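Local coordinates for putative uncharacterized protein TTHB187 (Thermus thermophilus HB8, PDB 3SK9) that is the metal-dependent HD nuclease domain of the CRISPR endonuclease/helicase Cas3 and cleaves single-stranded DNA in defence against invading nucleic acids, at residues W56-P59 with A65-A68; A67-G72 with R179-P184; A136-A141 with E197-V202. All blocks are in the same frame, centred on the assembly; numbering follows the deposited sequence.

Contact 1: W56-P59 with A65-A68; sequences WGLP and AWAA
The tight connection from helix 46-56 to helix 60-71 is closed by a T-shaped pair of tryptophans, Trp56 just before the turn and Trp66 about two turns into the second helix. The pyrrole edge of Trp66 points at one face of the Trp56 indole, with the planes at 67° and the centroids of the five-membered rings 4.5 Å apart. Trp66 NE1 stands over the centre of the Trp56 ring, nearest to Trp56 CD2 at 3.4 Å, while Trp66 CD1 comes within 3.6 Å of Trp56 CG. The N-H of buried Trp66 is directed at the Trp56 ring, consistent with a weak N-H to pi attraction. Trp66 has CG anti to its backbone N (chi1 160°), which swings the indole off helix 60-71 toward the connection. Beyond the aromatic pair, Leu58 CD1 lies 4.0 Å from Trp66 CB, its side chain crossing that of Trp66 at about a right angle. Between Trp56 and Leu58, Gly57 leaves the helix with positive phi, and Pro59 then occupies the N-cap position of helix 60-71. Pro186 touches both indoles. Side chains from the end of the first helix and the turn, packed on the second helix, make this a compact helix-loop-helix connection within the predominantly helical HD domain.

Contact 2: A67-G72 with R179-P184; sequences AAALVG and RRLGAP
Three alanines and one leucine, Ala68, Ala69, Ala183 and Leu181, make up this whole contact, and no hydrogen bond crosses it. The lack of bulk at Ala69 lets the backbones come close: the CA atoms of Ala69 and Leu181 are 6.2 Å apart. Ala69 CB meets two partners from one side, Ala183 CB at 3.7 Å and Leu181 CB at 4.2 Å. One branch of Leu181 extends further, placing CD1 4.0 Å from Ala68 CB; the second torsion of Leu181 (chi2 -74°) carries this methyl there. The partner segment is the end of helix 165-181, terminated by a Schellman motif: Gly182, with positive phi, is the C-prime residue, its N bonded to Arg179 O, and Ala183 N reaches back to Phe178 O. That turn brings Ala183 round to the same alanine surface as Leu181. Phe178 adds to the packing by touching both Ala69 and Ala183, and Leu38 of helix 26-43 also lies against Ala68. The chemistry is therefore wholly apolar: helix 60-71 and the capped end of helix 165-181 are held together by van der Waals packing and, probably, by partial withdrawal of these groups from solvent, Leu181 and Ala183 staying partly exposed.

Contact 3: A136-A141 with E197-V202; sequences AAALGA and EAVLRV
Leu139 turns CG to the side of its backbone N (chi1 -60°), while Val202 directs CG1 anti to its own N (chi1 165°), and these settings bring Leu139 CD2 and Val202 CG1 to 3.9 Å. The two side chains cross obliquely, one methyl branch of each doing the touching. Val199, one turn earlier on helix 196-213, brings its CG1 within 3.7 Å of Ala138 CB. The same alanine methyl lies 3.7 Å from Val199 O, a van der Waals contact with the helix backbone. Here the CA atoms of Ala138 and Val199 are 6.4 Å apart, the short side chain of Ala138 allowing the close approach. Leu139 is where the chain leaves helix 129-138, and Gly140 N still bonds to Ala137 O. The side chain of Leu139 lies about 5 Å from that of His74 and about 8 Å from that of Asp210, both metal-binding residues, so this apolar packing reaches the border of the nuclease site. Met203 and Ala206 of helix 196-213 also touch Ala138 and Leu139, respectively, helix 110-124 packs Leu118 against Ala136 and Leu139, and the salt bridge of Arg201 with Asp55 ties helix 196-213 to helix 46-56.

How the contacts relate
Contacts 1 and 2 share helix 60-71, overlap at Ala67 and Ala68, and have centres about 9 Å apart; they meet directly where Trp66 CE3 lies 3.4 Å from Pro184 O. Contact 3 is centred about 14 Å from contact 1 and 15 Å from contact 2. It joins contact 1 through Trp56 against Ala198 and contact 2 through Leu70 and Val71 against Leu139 and Val202. Along the chain contact 1 is local and closes first, whereas contacts 2 and 3 interleave, with 136-141 falling between the segments of contact 2. Helix 60-71, which leads toward the metal-binding His74 and Asp75, is held by its own preceding turn and by the end of helix 165-181, and borders contact 3.

Contact 1: W56-P59 with A65-A68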
ATOM      1  N   TRP A  56     -13.812  -0.965  10.371  1.00 25.17           N
ATOM      2  CA  TRP A  56     -12.651  -1.292  11.210  1.00 23.07           C
ATOM      3  C   TRP A  56     -12.852  -1.047  12.719  1.00 29.70           C
ATOM      4  O   TRP A  56     -11.926  -1.265  13.505  1.00 29.64           O
ATOM      5  CB  TRP A  56     -11.430  -0.545  10.670  1.00 19.85           C
ATOM      6  CG  TRP A  56     -11.200  -0.965   9.228  1.00 20.34           C
ATOM      7  CD1 TRP A  56     -11.325  -0.191   8.095  1.00 20.60           C
ATOM      8  CD2 TRP A  56     -10.865  -2.280   8.780  1.00 23.41           C
ATOM      9  NE1 TRP A  56     -11.083  -0.965   6.968  1.00 20.62           N
ATOM     10  CE2 TRP A  56     -10.802  -2.248   7.369  1.00 20.88           C
ATOM     11  CE3 TRP A  56     -10.583  -3.475   9.440  1.00 27.39           C
ATOM     12  CZ2 TRP A  56     -10.477  -3.401   6.603  1.00 18.38           C
ATOM     13  CZ3 TRP A  56     -10.260  -4.606   8.687  1.00 27.16           C
ATOM     14  CH2 TRP A  56     -10.226  -4.565   7.295  1.00 21.23           C
ATOM     15  N   GLY A  57     -14.054  -0.611  13.107  1.00 27.57           N
ATOM     16  CA  GLY A  57     -14.336  -0.320  14.501  1.00 32.78           C
ATOM     17  C   GLY A  57     -13.424   0.741  15.102  1.00 31.44           C
ATOM     18  O   GLY A  57     -13.049   0.666  16.288  1.00 34.58           O
ATOM     19  N   LEU A  58     -13.082   1.751  14.308  1.00 25.79           N
ATOM     20  CA  LEU A  58     -12.224   2.847  14.777  1.00 27.26           C
ATOM     21  C   LEU A  58     -12.909   4.188  14.554  1.00 31.18           C
ATOM     22  O   LEU A  58     -13.710   4.327  13.615  1.00 29.65           O
ATOM     23  CB  LEU A  58     -10.885   2.864  14.021  1.00 29.37           C
ATOM     24  CG  LEU A  58      -9.874   1.735  14.279  1.00 25.53           C
ATOM     25  CD1 LEU A  58      -8.797   1.669  13.157  1.00 24.54           C
ATOM     26  CD2 LEU A  58      -9.245   1.945  15.647  1.00 28.88           C
ATOM     27  N   PRO A  59     -12.592   5.183  15.396  1.00 32.46           N
ATOM     28  CA  PRO A  59     -12.966   6.558  15.055  1.00 31.59           C
ATOM     29  C   PRO A  59     -12.475   6.852  13.643  1.00 31.71           C
ATOM     30  O   PRO A  59     -11.438   6.335  13.199  1.00 25.70           O
ATOM     31  CB  PRO A  59     -12.181   7.403  16.068  1.00 35.26           C
ATOM     32  CG  PRO A  59     -11.943   6.495  17.214  1.00 41.25           C
ATOM     33  CD  PRO A  59     -11.729   5.135  16.592  1.00 41.56           C
ATOM     34  N   ALA A  65      -6.274   6.519   8.748  1.00 20.98           N
ATOM     35  CA  ALA A  65      -4.845   6.292   8.908  1.00 26.63           C
ATOM     36  C   ALA A  65      -4.481   4.809   8.780  1.00 24.92           C
ATOM     37  O   ALA A  65      -3.470   4.495   8.151  1.00 20.25           O
ATOM     38  CB  ALA A  65      -4.347   6.858  10.259  1.00 25.87           C
ATOM     39  N   TRP A  66      -5.264   3.926   9.419  1.00 19.91           N
ATOM     40  CA  TRP A  66      -5.125   2.464   9.266  1.00 16.70           C
ATOM     41  C   TRP A  66      -5.195   2.023   7.787  1.00 21.77           C
ATOM     42  O   TRP A  66      -4.315   1.284   7.262  1.00 19.21           O
ATOM     43  CB  TRP A  66      -6.214   1.756  10.095  1.00 19.03           C
ATOM     44  CG  TRP A  66      -6.517   0.337   9.692  1.00 21.01           C
ATOM     45  CD1 TRP A  66      -7.676  -0.133   9.083  1.00 25.10           C
ATOM     46  CD2 TRP A  66      -5.687  -0.814   9.901  1.00 21.50           C
ATOM     47  NE1 TRP A  66      -7.584  -1.484   8.886  1.00 27.10           N
ATOM     48  CE2 TRP A  66      -6.373  -1.929   9.363  1.00 22.38           C
ATOM     49  CE3 TRP A  66      -4.429  -1.005  10.476  1.00 26.26           C
ATOM     50  CZ2 TRP A  66      -5.845  -3.231   9.417  1.00 27.09           C
ATOM     51  CZ3 TRP A  66      -3.900  -2.304  10.525  1.00 24.02           C
ATOM     52  CH2 TRP A  66      -4.609  -3.396   9.975  1.00 27.56           C
ATOM     53  N   ALA A  67      -6.218   2.502   7.089  1.00 20.68           N
ATOM     54  CA  ALA A  67      -6.406   2.111   5.696  1.00 15.41           C
ATOM     55  C   ALA A  67      -5.284   2.659   4.816  1.00 18.21           C
ATOM     56  O   ALA A  67      -4.790   1.967   3.908  1.00 19.28           O
ATOM     57  CB  ALA A  67      -7.797   2.590   5.168  1.00 20.50           C
ATOM     58  N   ALA A  68      -4.877   3.893   5.059  1.00 18.45           N
ATOM     59  CA  ALA A  68      -3.776   4.474   4.277  1.00 19.34           C
ATOM     60  C   ALA A  68      -2.471   3.695   4.434  1.00 19.44           C
ATOM     61  O   ALA A  68      -1.729   3.518   3.481  1.00 18.63           O
ATOM     62  CB  ALA A  68      -3.545   5.997   4.684  1.00 19.01           C
TER

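Contact 2: A67-G72 with R179-P184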
ATOM      1  N   ALA A  67      -6.218   2.502   7.089  1.00 20.68           N
ATOM      2  CA  ALA A  67      -6.406   2.111   5.696  1.00 15.41           C
ATOM      3  C   ALA A  67      -5.284   2.659   4.816  1.00 18.21           C
ATOM      4  O   ALA A  67      -4.790   1.967   3.908  1.00 19.28           O
ATOM      5  CB  ALA A  67      -7.797   2.590   5.168  1.00 20.50           C
ATOM      6  N   ALA A  68      -4.877   3.893   5.059  1.00 18.45           N
ATOM      7  CA  ALA A  68      -3.776   4.474   4.277  1.00 19.34           C
ATOM      8  C   ALA A  68      -2.471   3.695   4.434  1.00 19.44           C
ATOM      9  O   ALA A  68      -1.729   3.518   3.481  1.00 18.63           O
ATOM     10  CB  ALA A  68      -3.545   5.997   4.684  1.00 19.01           C
ATOM     11  N   ALA A  69      -2.151   3.329   5.662  1.00 17.36           N
ATOM     12  CA  ALA A  69      -0.913   2.582   5.951  1.00 18.84           C
ATOM     13  C   ALA A  69      -0.955   1.195   5.285  1.00 19.65           C
ATOM     14  O   ALA A  69       0.045   0.725   4.721  1.00 22.71           O
ATOM     15  CB  ALA A  69      -0.777   2.400   7.448  1.00 25.06           C
ATOM     16  N   LEU A  70      -2.108   0.549   5.342  1.00 19.72           N
ATOM     17  CA  LEU A  70      -2.237  -0.766   4.713  1.00 19.90           C
ATOM     18  C   LEU A  70      -1.962  -0.635   3.225  1.00 19.41           C
ATOM     19  O   LEU A  70      -1.277  -1.447   2.614  1.00 22.82           O
ATOM     20  CB  LEU A  70      -3.670  -1.290   4.883  1.00 20.25           C
ATOM     21  CG  LEU A  70      -4.092  -2.096   6.092  1.00 29.89           C
ATOM     22  CD1 LEU A  70      -5.619  -2.395   5.950  1.00 27.64           C
ATOM     23  CD2 LEU A  70      -3.238  -3.392   6.221  1.00 27.71           C
ATOM     24  N   VAL A  71      -2.607   0.352   2.610  1.00 17.15           N
ATOM     25  CA  VAL A  71      -2.489   0.556   1.159  1.00 15.00           C
ATOM     26  C   VAL A  71      -1.023   0.880   0.796  1.00 16.97           C
ATOM     27  O   VAL A  71      -0.532   0.550  -0.311  1.00 16.95           O
ATOM     28  CB  VAL A  71      -3.426   1.708   0.771  1.00 22.25           C
ATOM     29  CG1 VAL A  71      -3.028   2.336  -0.532  1.00 28.90           C
ATOM     30  CG2 VAL A  71      -4.920   1.150   0.768  1.00 24.88           C
ATOM     31  N   GLY A  72      -0.339   1.537   1.709  1.00 19.72           N
ATOM     32  CA  GLY A  72       1.086   1.792   1.471  1.00 22.85           C
ATOM     33  C   GLY A  72       1.914   0.515   1.276  1.00 22.57           C
ATOM     34  O   GLY A  72       3.056   0.578   0.792  1.00 24.52           O
ATOM     35  N   ARG A 179       4.274   3.456  11.568  1.00 27.38           N
ATOM     36  CA  ARG A 179       4.707   4.490  12.506  1.00 31.82           C
ATOM     37  C   ARG A 179       4.589   5.913  11.936  1.00 27.16           C
ATOM     38  O   ARG A 179       4.104   6.813  12.608  1.00 30.65           O
ATOM     39  CB  ARG A 179       6.136   4.225  12.960  1.00 36.48           C
ATOM     40  CG  ARG A 179       6.637   5.250  13.988  1.00 39.88           C
ATOM     41  CD  ARG A 179       7.982   4.827  14.585  1.00 36.39           C
ATOM     42  NE  ARG A 179       8.922   4.328  13.574  1.00 45.25           N
ATOM     43  CZ  ARG A 179       9.239   3.039  13.433  1.00 52.20           C
ATOM     44  NH1 ARG A 179       8.719   2.123  14.243  1.00 57.53           N
ATOM     45  NH2 ARG A 179      10.103   2.663  12.509  1.00 57.66           N
ATOM     46  N   ARG A 180       5.033   6.110  10.699  1.00 26.82           N
ATOM     47  CA  ARG A 180       4.924   7.408  10.039  1.00 28.28           C
ATOM     48  C   ARG A 180       3.474   7.914   9.883  1.00 25.01           C
ATOM     49  O   ARG A 180       3.241   9.108   9.978  1.00 29.93           O
ATOM     50  CB  ARG A 180       5.545   7.411   8.625  1.00 35.54           C
ATOM     51  CG  ARG A 180       6.962   7.101   8.532  1.00 50.41           C
ATOM     52  CD  ARG A 180       7.734   8.309   8.854  1.00 47.66           C
ATOM     53  NE  ARG A 180       9.059   7.903   8.538  1.00 44.29           N
ATOM     54  CZ  ARG A 180       9.809   8.300   7.519  1.00 37.68           C
ATOM     55  NH1 ARG A 180       9.540   9.341   6.723  1.00 33.93           N
ATOM     56  NH2 ARG A 180      10.932   7.648   7.402  1.00 35.87           N
ATOM     57  N   LEU A 181       2.544   7.009   9.586  1.00 26.04           N
ATOM     58  CA  LEU A 181       1.121   7.341   9.387  1.00 27.12           C
ATOM     59  C   LEU A 181       0.343   7.437  10.679  1.00 34.79           C
ATOM     60  O   LEU A 181      -0.792   7.924  10.689  1.00 30.27           O
ATOM     61  CB  LEU A 181       0.425   6.268   8.541  1.00 29.00           C
ATOM     62  CG  LEU A 181       0.504   6.496   7.028  1.00 31.27           C
ATOM     63  CD1 LEU A 181      -0.418   7.610   6.558  1.00 27.95           C
ATOM     64  CD2 LEU A 181       1.942   6.758   6.584  1.00 27.06           C
ATOM     65  N   GLY A 182       0.929   6.950  11.769  1.00 33.79           N
ATOM     66  CA  GLY A 182       0.260   6.983  13.064  1.00 31.81           C
ATOM     67  C   GLY A 182      -0.932   6.048  13.074  1.00 33.80           C
ATOM     68  O   GLY A 182      -1.925   6.316  13.741  1.00 33.03           O
ATOM     69  N   ALA A 183      -0.825   4.939  12.336  1.00 22.65           N
ATOM     70  CA  ALA A 183      -1.919   3.976  12.184  1.00 26.70           C
ATOM     71  C   ALA A 183      -2.147   3.157  13.445  1.00 24.47           C
ATOM     72  O   ALA A 183      -1.218   2.536  13.922  1.00 29.15           O
ATOM     73  CB  ALA A 183      -1.597   3.038  11.033  1.00 30.73           C
ATOM     74  N   PRO A 184      -3.393   3.125  13.945  1.00 27.44           N
ATOM     75  CA  PRO A 184      -3.794   2.213  15.026  1.00 31.60           C
ATOM     76  C   PRO A 184      -4.239   0.831  14.477  1.00 29.26           C
ATOM     77  O   PRO A 184      -4.698   0.741  13.357  1.00 32.49           O
ATOM     78  CB  PRO A 184      -5.005   2.926  15.616  1.00 34.09           C
ATOM     79  CG  PRO A 184      -5.686   3.536  14.342  1.00 33.62           C
ATOM     80  CD  PRO A 184      -4.533   3.931  13.443  1.00 28.48           C
TER

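Contact 3: A136-A141 with E197-V202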
ATOM      1  N   ALA A 136      -4.485  -9.455   2.714  1.00 17.37           N
ATOM      2  CA  ALA A 136      -3.251  -9.779   1.960  1.00 19.70           C
ATOM      3  C   ALA A 136      -3.560  -9.994   0.463  1.00 20.14           C
ATOM      4  O   ALA A 136      -2.834  -9.502  -0.430  1.00 18.12           O
ATOM      5  CB  ALA A 136      -2.624 -11.028   2.564  1.00 22.34           C
ATOM      6  N   ALA A 137      -4.627 -10.732   0.172  1.00 17.58           N
ATOM      7  CA  ALA A 137      -5.096 -10.868  -1.220  1.00 20.40           C
ATOM      8  C   ALA A 137      -5.594  -9.560  -1.830  1.00 19.10           C
ATOM      9  O   ALA A 137      -5.374  -9.322  -3.013  1.00 17.78           O
ATOM     10  CB  ALA A 137      -6.203 -11.938  -1.346  1.00 19.65           C
ATOM     11  N   ALA A 138      -6.291  -8.714  -1.056  1.00 19.53           N
ATOM     12  CA  ALA A 138      -6.698  -7.382  -1.553  1.00 20.93           C
ATOM     13  C   ALA A 138      -5.518  -6.559  -2.090  1.00 20.09           C
ATOM     14  O   ALA A 138      -5.649  -5.754  -3.026  1.00 20.69           O
ATOM     15  CB  ALA A 138      -7.434  -6.584  -0.415  1.00 19.96           C
ATOM     16  N   LEU A 139      -4.358  -6.726  -1.456  1.00 16.52           N
ATOM     17  CA  LEU A 139      -3.171  -5.924  -1.792  1.00 17.42           C
ATOM     18  C   LEU A 139      -2.242  -6.675  -2.720  1.00 19.56           C
ATOM     19  O   LEU A 139      -1.168  -6.203  -3.002  1.00 24.92           O
ATOM     20  CB  LEU A 139      -2.422  -5.538  -0.485  1.00 16.90           C
ATOM     21  CG  LEU A 139      -3.399  -4.696   0.405  1.00 21.84           C
ATOM     22  CD1 LEU A 139      -2.949  -4.638   1.860  1.00 25.72           C
ATOM     23  CD2 LEU A 139      -3.550  -3.280  -0.173  1.00 22.03           C
ATOM     24  N   GLY A 140      -2.685  -7.831  -3.233  1.00 17.86           N
ATOM     25  CA  GLY A 140      -1.825  -8.697  -4.042  1.00 19.25           C
ATOM     26  C   GLY A 140      -1.868  -8.427  -5.543  1.00 20.39           C
ATOM     27  O   GLY A 140      -2.214  -7.331  -5.985  1.00 22.20           O
ATOM     28  N   ALA A 141      -1.503  -9.456  -6.313  1.00 19.02           N
ATOM     29  CA  ALA A 141      -1.337  -9.332  -7.776  1.00 19.68           C
ATOM     30  C   ALA A 141      -2.592  -9.369  -8.624  1.00 26.49           C
ATOM     31  O   ALA A 141      -2.508  -9.063  -9.826  1.00 25.44           O
ATOM     32  CB  ALA A 141      -0.366 -10.458  -8.271  1.00 22.34           C
ATOM     33  N   GLU A 197     -17.016  -6.345   1.955  1.00 19.67           N
ATOM     34  CA  GLU A 197     -16.967  -4.996   1.398  1.00 16.16           C
ATOM     35  C   GLU A 197     -15.818  -4.127   1.969  1.00 19.50           C
ATOM     36  O   GLU A 197     -15.346  -3.218   1.310  1.00 19.63           O
ATOM     37  CB  GLU A 197     -18.274  -4.249   1.645  1.00 22.72           C
ATOM     38  CG  GLU A 197     -19.446  -4.817   0.874  1.00 29.84           C
ATOM     39  CD  GLU A 197     -19.362  -4.552  -0.597  1.00 44.29           C
ATOM     40  OE1 GLU A 197     -19.692  -3.410  -1.039  1.00 39.81           O
ATOM     41  OE2 GLU A 197     -19.010  -5.520  -1.302  1.00 43.89           O
ATOM     42  N   ALA A 198     -15.440  -4.345   3.228  1.00 18.05           N
ATOM     43  CA  ALA A 198     -14.343  -3.603   3.816  1.00 19.29           C
ATOM     44  C   ALA A 198     -13.056  -3.957   3.091  1.00 18.21           C
ATOM     45  O   ALA A 198     -12.216  -3.105   2.845  1.00 16.86           O
ATOM     46  CB  ALA A 198     -14.211  -3.958   5.281  1.00 19.86           C
ATOM     47  N   VAL A 199     -12.885  -5.227   2.805  1.00 15.35           N
ATOM     48  CA  VAL A 199     -11.654  -5.669   2.147  1.00 16.30           C
ATOM     49  C   VAL A 199     -11.598  -5.176   0.710  1.00 15.12           C
ATOM     50  O   VAL A 199     -10.554  -4.741   0.238  1.00 18.56           O
ATOM     51  CB  VAL A 199     -11.620  -7.220   2.185  1.00 26.42           C
ATOM     52  CG1 VAL A 199     -10.419  -7.806   1.395  1.00 22.61           C
ATOM     53  CG2 VAL A 199     -11.608  -7.644   3.630  1.00 18.09           C
ATOM     54  N   LEU A 200     -12.727  -5.233   0.025  1.00 14.31           N
ATOM     55  CA  LEU A 200     -12.803  -4.773  -1.371  1.00 15.88           C
ATOM     56  C   LEU A 200     -12.577  -3.232  -1.414  1.00 18.72           C
ATOM     57  O   LEU A 200     -12.031  -2.702  -2.396  1.00 15.28           O
ATOM     58  CB  LEU A 200     -14.176  -5.145  -1.960  1.00 19.22           C
ATOM     59  CG  LEU A 200     -14.308  -6.696  -2.182  1.00 21.03           C
ATOM     60  CD1 LEU A 200     -15.805  -7.130  -2.403  1.00 22.52           C
ATOM     61  CD2 LEU A 200     -13.363  -7.143  -3.340  1.00 21.94           C
ATOM     62  N   ARG A 201     -13.071  -2.517  -0.405  1.00 15.12           N
ATOM     63  CA  ARG A 201     -12.817  -1.070  -0.359  1.00 17.85           C
ATOM     64  C   ARG A 201     -11.301  -0.810  -0.323  1.00 21.94           C
ATOM     65  O   ARG A 201     -10.812   0.103  -1.002  1.00 18.50           O
ATOM     66  CB  ARG A 201     -13.536  -0.400   0.841  1.00 17.56           C
ATOM     67  CG  ARG A 201     -14.932   0.086   0.486  1.00 14.62           C
ATOM     68  CD  ARG A 201     -15.597   0.846   1.666  1.00 16.09           C
ATOM     69  NE  ARG A 201     -16.174  -0.017   2.699  1.00 18.45           N
ATOM     70  CZ  ARG A 201     -17.335  -0.653   2.552  1.00 18.95           C
ATOM     71  NH1 ARG A 201     -18.013  -0.539   1.417  1.00 19.26           N
ATOM     72  NH2 ARG A 201     -17.844  -1.360   3.537  1.00 20.62           N
ATOM     73  N   VAL A 202     -10.560  -1.580   0.476  1.00 15.80           N
ATOM     74  CA  VAL A 202      -9.100  -1.404   0.524  1.00 18.39           C
ATOM     75  C   VAL A 202      -8.436  -1.804  -0.796  1.00 18.78           C
ATOM     76  O   VAL A 202      -7.461  -1.158  -1.257  1.00 17.05           O
ATOM     77  CB  VAL A 202      -8.504  -2.208   1.699  1.00 19.76           C
ATOM     78  CG1 VAL A 202      -6.958  -2.349   1.572  1.00 21.64           C
ATOM     79  CG2 VAL A 202      -8.930  -1.558   3.056  1.00 19.30           C
TER